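Local coordinates for EscN (Escherichia coli O127:H6, PDB 2OBL), which is a P-loop protein of the type III secretion system, modelled as its C-terminal part and related to the alpha/beta subunits of rotary motors, at residues V169-Y172 / A173-A176; D135-A138 / L139-M142; G190-P194 / S195-S199. The protein carries 1 engineered substitution. All blocks are in the same frame, centred on the assembly; numbering follows the deposited sequence.

In the fold
Interaction 1, in the first turns of helix 169-182, lies between the other two: its centre is 10 Å from that of interaction 2 and 10 Å from that of interaction 3, whereas those two have centres 16 Å apart and come no nearer than about 5 Å between nearest atoms. Toward interaction 2, A175 CB packs 3.5 Å from R141 CB; toward interaction 3, Y172 OH is 2.7 Å from S199 OG, probably a hydrogen bond. The R171 side chain lies near, without touching, what is probably the P-loop (Walker A). The bound calcium ion, at N229 and D234, is farther off, about 12 Å from the T170 side chain and about 10 Å from that of F197.

Interaction 1. Residues V169-Y172 / A173-A176; sequences VTRY and ARAA
The opening turns of helix 169-182 set Y172 against A176: A176 CB sits over one face of the tyrosine ring, 4.2 Å from the ring centroid and 27° off its normal, which meets the geometry of a CH-pi contact. The nearest ring atom to A176 CB is Y172 CZ at 3.8 Å, so the methyl is displaced from the middle toward the hydroxyl end. With CG roughly anti to the backbone N (chi1 153°), the ring runs forward past A173 to A176, and its hydroxyl is held by S199 of helix 194-204. Beneath the side chains, V169, T170, R171 and Y172 each give their carbonyl oxygen to the backbone N-H four residues later; the bond from A176 N to Y172 O is 2.8 Å long. In the P-loop fold this helix follows strand 161-167 of the central sheet, and V169, T170 and R171 face strand 214-222. There T170 binds L222 N through OG1, while its methyl CG2 lies 3.5 Å above the guanidinium plane of R174, toward the rim; the two side chains run alongside each other. R174, extended from CG to NE, reaches E224 in a salt bridge. R171 NH1 comes within 3.5 Å of R174 NH1, the planes being 89° apart: R174 NH1 stands over a face of the R171 guanidinium, and R171 NH1 lies at the edge of R174's. R171 is salt-bridged to E107 through NE, and an acetate ion lies about 3 Å from the R174 side chain.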
loop_
_atom_site.group_PDB
_atom_site.type_symbol
_atom_site.label_atom_id
_atom_site.label_comp_id
_atom_site.label_asym_id
_atom_site.label_seq_id
_atom_site.Cartn_x
_atom_site.Cartn_y
_atom_site.Cartn_z
ATOM N N VAL A 169 0.197 3.419 8.917
ATOM C CA VAL A 169 0.589 4.753 9.333
ATOM C C VAL A 169 -0.337 5.206 10.464
ATOM O O VAL A 169 0.069 5.976 11.328
ATOM C CB VAL A 169 0.653 5.748 8.142
ATOM C CG1 VAL A 169 -0.728 6.037 7.571
ATOM C CG2 VAL A 169 1.365 7.038 8.574
ATOM N N THR A 170 -1.578 4.704 10.459
ATOM C CA THR A 170 -2.532 5.031 11.526
ATOM C C THR A 170 -2.008 4.652 12.914
ATOM O O THR A 170 -2.051 5.453 13.849
ATOM C CB THR A 170 -3.867 4.315 11.278
ATOM O OG1 THR A 170 -4.413 4.775 10.033
ATOM C CG2 THR A 170 -4.853 4.589 12.430
ATOM N N ARG A 171 -1.518 3.424 13.055
ATOM C CA ARG A 171 -1.050 2.972 14.374
ATOM C C ARG A 171 0.328 3.506 14.704
ATOM O O ARG A 171 0.653 3.711 15.889
ATOM C CB ARG A 171 -1.138 1.449 14.501
ATOM C CG ARG A 171 -2.590 0.956 14.496
ATOM C CD ARG A 171 -2.706 -0.467 15.023
ATOM N NE ARG A 171 -3.990 -1.085 14.681
ATOM C CZ ARG A 171 -5.036 -1.107 15.492
ATOM N NH1 ARG A 171 -4.952 -0.546 16.694
ATOM N NH2 ARG A 171 -6.165 -1.709 15.109
ATOM N N TYR A 172 1.123 3.783 13.669
ATOM C CA TYR A 172 2.360 4.518 13.866
ATOM C C TYR A 172 2.031 5.866 14.507
ATOM O O TYR A 172 2.684 6.288 15.470
ATOM C CB TYR A 172 3.098 4.796 12.544
ATOM C CG TYR A 172 3.942 6.042 12.683
ATOM C CD1 TYR A 172 5.183 5.996 13.316
ATOM C CD2 TYR A 172 3.478 7.283 12.242
ATOM C CE1 TYR A 172 5.935 7.135 13.498
ATOM C CE2 TYR A 172 4.229 8.429 12.415
ATOM C CZ TYR A 172 5.460 8.348 13.052
ATOM O OH TYR A 172 6.208 9.486 13.233
ATOM N N ALA A 173 1.032 6.546 13.949
ATOM C CA ALA A 173 0.670 7.901 14.415
ATOM C C ALA A 173 0.135 7.897 15.845
ATOM O O ALA A 173 0.392 8.826 16.621
ATOM C CB ALA A 173 -0.331 8.547 13.465
ATOM N N ARG A 174 -0.620 6.861 16.198
ATOM C CA ARG A 174 -1.145 6.761 17.550
ATOM C C ARG A 174 0.010 6.545 18.527
ATOM O O ARG A 174 0.010 7.106 19.617
ATOM C CB ARG A 174 -2.158 5.627 17.660
ATOM C CG ARG A 174 -3.463 5.932 16.922
ATOM C CD ARG A 174 -4.338 4.692 16.908
ATOM N NE ARG A 174 -5.542 4.898 16.111
ATOM C CZ ARG A 174 -6.400 3.928 15.814
ATOM N NH1 ARG A 174 -6.180 2.692 16.257
ATOM N NH2 ARG A 174 -7.482 4.193 15.090
ATOM N N ALA A 175 0.991 5.747 18.132
ATOM C CA ALA A 175 2.191 5.562 18.966
ATOM C C ALA A 175 2.952 6.889 19.092
ATOM O O ALA A 175 3.331 7.295 20.183
ATOM C CB ALA A 175 3.096 4.466 18.382
ATOM N N ALA A 176 3.168 7.562 17.966
ATOM C CA ALA A 176 3.894 8.829 17.969
ATOM C C ALA A 176 3.152 9.896 18.786
ATOM O O ALA A 176 3.786 10.773 19.426
ATOM C CB ALA A 176 4.125 9.298 16.525
#

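Interaction 2. Residues D135-A138 / L139-M142; sequences DRPA and LERM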
loop_
_atom_site.group_PDB
_atom_site.type_symbol
_atom_site.label_atom_id
_atom_site.label_comp_id
_atom_site.label_asym_id
_atom_site.label_seq_id
_atom_site.Cartn_x
_atom_site.Cartn_y
_atom_site.Cartn_z
ATOM N N ASP A 135 1.387 -4.624 22.368
ATOM C CA ASP A 135 1.869 -4.696 23.752
ATOM C C ASP A 135 3.179 -3.949 23.955
ATOM O O ASP A 135 3.555 -3.633 25.094
ATOM C CB ASP A 135 2.047 -6.152 24.188
ATOM C CG ASP A 135 2.811 -6.975 23.162
ATOM O OD1 ASP A 135 2.293 -7.145 22.038
ATOM O OD2 ASP A 135 3.920 -7.465 23.472
ATOM N N ARG A 136 3.885 -3.678 22.865
ATOM C CA ARG A 136 5.173 -3.016 22.966
ATOM C C ARG A 136 4.981 -1.549 23.353
ATOM O O ARG A 136 3.920 -0.969 23.099
ATOM C CB ARG A 136 5.937 -3.133 21.643
ATOM C CG ARG A 136 6.238 -4.564 21.209
ATOM C CD ARG A 136 6.892 -5.374 22.338
ATOM N NE ARG A 136 8.077 -4.711 22.884
ATOM C CZ ARG A 136 8.463 -4.797 24.158
ATOM N NH1 ARG A 136 7.750 -5.501 25.029
ATOM N NH2 ARG A 136 9.556 -4.163 24.568
ATOM N N PRO A 137 6.004 -0.940 23.966
ATOM C CA PRO A 137 5.895 0.472 24.342
ATOM C C PRO A 137 5.672 1.384 23.139
ATOM O O PRO A 137 6.097 1.060 22.024
ATOM C CB PRO A 137 7.259 0.770 24.973
ATOM C CG PRO A 137 7.741 -0.571 25.459
ATOM C CD PRO A 137 7.300 -1.517 24.384
ATOM N N ALA A 138 5.031 2.526 23.377
ATOM C CA ALA A 138 4.736 3.462 22.308
ATOM C C ALA A 138 6.015 3.872 21.577
ATOM O O ALA A 138 6.028 3.951 20.360
ATOM C CB ALA A 138 3.984 4.677 22.839
ATOM N N LEU A 139 7.097 4.113 22.317
ATOM C CA LEU A 139 8.365 4.511 21.694
ATOM C C LEU A 139 8.843 3.503 20.652
ATOM O O LEU A 139 9.319 3.881 19.578
ATOM C CB LEU A 139 9.458 4.727 22.753
ATOM C CG LEU A 139 10.745 5.403 22.255
ATOM C CD1 LEU A 139 10.462 6.799 21.747
ATOM C CD2 LEU A 139 11.798 5.451 23.351
ATOM N N GLU A 140 8.721 2.219 20.971
ATOM C CA GLU A 140 9.101 1.188 20.036
ATOM C C GLU A 140 8.189 1.154 18.806
ATOM O O GLU A 140 8.662 1.011 17.693
ATOM C CB GLU A 140 9.127 -0.176 20.721
ATOM C CG GLU A 140 10.086 -1.128 20.064
ATOM C CD GLU A 140 9.938 -2.532 20.569
ATOM O OE1 GLU A 140 9.470 -2.713 21.704
ATOM O OE2 GLU A 140 10.290 -3.453 19.821
ATOM N N ARG A 141 6.879 1.269 19.012
ATOM C CA ARG A 141 5.931 1.285 17.886
ATOM C C ARG A 141 6.131 2.504 16.959
ATOM O O ARG A 141 5.975 2.416 15.722
ATOM C CB ARG A 141 4.492 1.208 18.393
ATOM C CG ARG A 141 4.120 -0.170 18.979
ATOM C CD ARG A 141 2.678 -0.206 19.499
ATOM N NE ARG A 141 2.585 0.262 20.884
ATOM C CZ ARG A 141 1.945 1.361 21.279
ATOM N NH1 ARG A 141 1.295 2.133 20.409
ATOM N NH2 ARG A 141 1.933 1.686 22.572
ATOM N N MET A 142 6.468 3.643 17.548
ATOM C CA MET A 142 6.800 4.813 16.745
ATOM C C MET A 142 8.102 4.601 15.968
ATOM O O MET A 142 8.181 4.902 14.772
ATOM C CB MET A 142 6.932 6.044 17.628
ATOM C CG MET A 142 7.409 7.269 16.875
ATOM S SD MET A 142 7.648 8.632 18.001
ATOM C CE MET A 142 7.880 9.976 16.833
#
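The guanidinium of R141 rests one face on A138, whose CA lies 3.3 Å above its plane, and presents its edge to the carbonyl of R136. R141 NE donates to R136 O at 2.9 Å with an N-H...O angle of 168°; the oxygen is in the guanidinium plane, although the donor stands 40° out of the carbonyl plane. A weak second bond comes from R141 NH2. The bend at chi3 folds the group back over the start of the helix. The guanidinium of R136 has P137 CD 3.3 Å above one face, near the rim, and the E140 carboxylate at its edge. R136 NE meets E140 OE1 at 2.7 Å on the syn side, a salt bridge with a weak supplement from R136 NH2, and the two planes are turned 67° apart. The other carboxylate oxygen, E140 OE2, binds G18 N, so each oxygen of the carboxylate has a partner. Backbone bonds from R141 N to P137 O (3.1 Å) and from M142 N to A138 O (2.9 Å) begin the helical pattern. These contacts belong to a helix N-terminus with proline at the N-cap, at the strand-to-helix turn between strand 127-132 and helix 138-156 of the P-loop domain.

Interaction 3. Residues G190-P194 / S195-S199; sequences GGFPP and SVFSS
F192 and F197 make the tight part of this contact: F192 CB lies 3.6 Å from F197 CE2, approaching the ring obliquely. F197 has CG anti to its own carbonyl carbon (chi1 -66°), a torsion that swings the ring back toward the segment before the helix and places its edge beside P194 O. V196 adds two further touches, CG1 at 4.2 Å from F192 CD1 and CG2 at 3.9 Å from P193 CD, so its two branches divide between the phenylalanine and the proline ring. The backbone starts the helix here, with P193 at the N-cap. V196 N and S198 N donate to P193 O and P194 O respectively, each at 3.1 Å. The solvent side is looser: P194 and S198 are exposed, and S198 OG makes a weak 3.3 Å bond to S195 O within its own turn. S195 OG instead binds E185 of the preceding loop, and R189 from that loop makes a cation-pi contact with F197. On the buried side, V196 packs on A173 and A176 of helix 169-182, F192 and P193 lie on R177 of the same helix, and I232 of helix 231-239 touches F192, V196 and F197, so the start of helix 194-204 packs on both helix 169-182 and helix 231-239.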
loop_
_atom_site.group_PDB
_atom_site.type_symbol
_atom_site.label_atom_id
_atom_site.label_comp_id
_atom_site.label_asym_id
_atom_site.label_seq_id
_atom_site.Cartn_x
_atom_site.Cartn_y
_atom_site.Cartn_z
ATOM N N GLY A 190 -7.454 16.669 17.058
ATOM C CA GLY A 190 -7.923 15.279 17.156
ATOM C C GLY A 190 -7.176 14.440 18.173
ATOM O O GLY A 190 -7.137 13.214 18.068
ATOM N N GLY A 191 -6.560 15.093 19.157
ATOM C CA GLY A 191 -5.777 14.370 20.153
ATOM C C GLY A 191 -4.292 14.239 19.832
ATOM O O GLY A 191 -3.512 13.761 20.675
ATOM N N PHE A 192 -3.899 14.693 18.640
ATOM C CA PHE A 192 -2.512 14.584 18.172
ATOM C C PHE A 192 -1.691 15.835 18.424
ATOM O O PHE A 192 -2.148 16.940 18.141
ATOM C CB PHE A 192 -2.465 14.242 16.671
ATOM C CG PHE A 192 -3.009 12.875 16.353
ATOM C CD1 PHE A 192 -2.188 11.755 16.431
ATOM C CD2 PHE A 192 -4.343 12.710 16.011
ATOM C CE1 PHE A 192 -2.676 10.488 16.183
ATOM C CE2 PHE A 192 -4.858 11.444 15.745
ATOM C CZ PHE A 192 -4.029 10.322 15.831
ATOM N N PRO A 193 -0.461 15.662 18.933
ATOM C CA PRO A 193 0.414 16.832 19.062
ATOM C C PRO A 193 1.118 17.201 17.746
ATOM O O PRO A 193 1.191 16.386 16.802
ATOM C CB PRO A 193 1.431 16.390 20.109
ATOM C CG PRO A 193 1.535 14.873 19.911
ATOM C CD PRO A 193 0.168 14.423 19.434
ATOM N N PRO A 194 1.634 18.433 17.680
ATOM C CA PRO A 194 2.353 18.914 16.512
ATOM C C PRO A 194 3.408 17.953 15.953
ATOM O O PRO A 194 3.513 17.831 14.725
ATOM C CB PRO A 194 2.989 20.220 17.013
ATOM C CG PRO A 194 2.007 20.714 18.034
ATOM C CD PRO A 194 1.533 19.464 18.731
ATOM N N SER A 195 4.144 17.262 16.823
ATOM C CA SER A 195 5.225 16.360 16.390
ATOM C C SER A 195 4.781 15.268 15.406
ATOM O O SER A 195 5.521 14.905 14.496
ATOM C CB SER A 195 5.927 15.708 17.581
ATOM O OG SER A 195 5.029 14.964 18.395
ATOM N N VAL A 196 3.583 14.730 15.602
ATOM C CA VAL A 196 3.124 13.648 14.743
ATOM C C VAL A 196 2.887 14.198 13.335
ATOM O O VAL A 196 3.317 13.607 12.346
ATOM C CB VAL A 196 1.844 12.985 15.284
ATOM C CG1 VAL A 196 1.433 11.827 14.374
ATOM C CG2 VAL A 196 2.064 12.473 16.704
ATOM N N PHE A 197 2.226 15.348 13.248
ATOM C CA PHE A 197 1.968 15.944 11.942
ATOM C C PHE A 197 3.252 16.254 11.181
ATOM O O PHE A 197 3.376 15.913 10.010
ATOM C CB PHE A 197 1.090 17.179 12.073
ATOM C CG PHE A 197 -0.284 16.859 12.561
ATOM C CD1 PHE A 197 -1.182 16.202 11.741
ATOM C CD2 PHE A 197 -0.657 17.168 13.862
ATOM C CE1 PHE A 197 -2.462 15.882 12.191
ATOM C CE2 PHE A 197 -1.926 16.870 14.318
ATOM C CZ PHE A 197 -2.832 16.216 13.485
ATOM N N SER A 198 4.224 16.846 11.854
ATOM C CA SER A 198 5.463 17.181 11.167
ATOM C C SER A 198 6.263 15.931 10.775
ATOM O O SER A 198 7.053 15.972 9.834
ATOM C CB SER A 198 6.285 18.184 11.976
ATOM O OG SER A 198 6.779 17.603 13.160
ATOM N N SER A 199 6.020 14.803 11.447
ATOM C CA SER A 199 6.771 13.573 11.134
ATOM C C SER A 199 6.303 12.942 9.824
ATOM O O SER A 199 7.067 12.234 9.156
ATOM C CB SER A 199 6.672 12.545 12.269
ATOM O OG SER A 199 5.429 11.835 12.196
#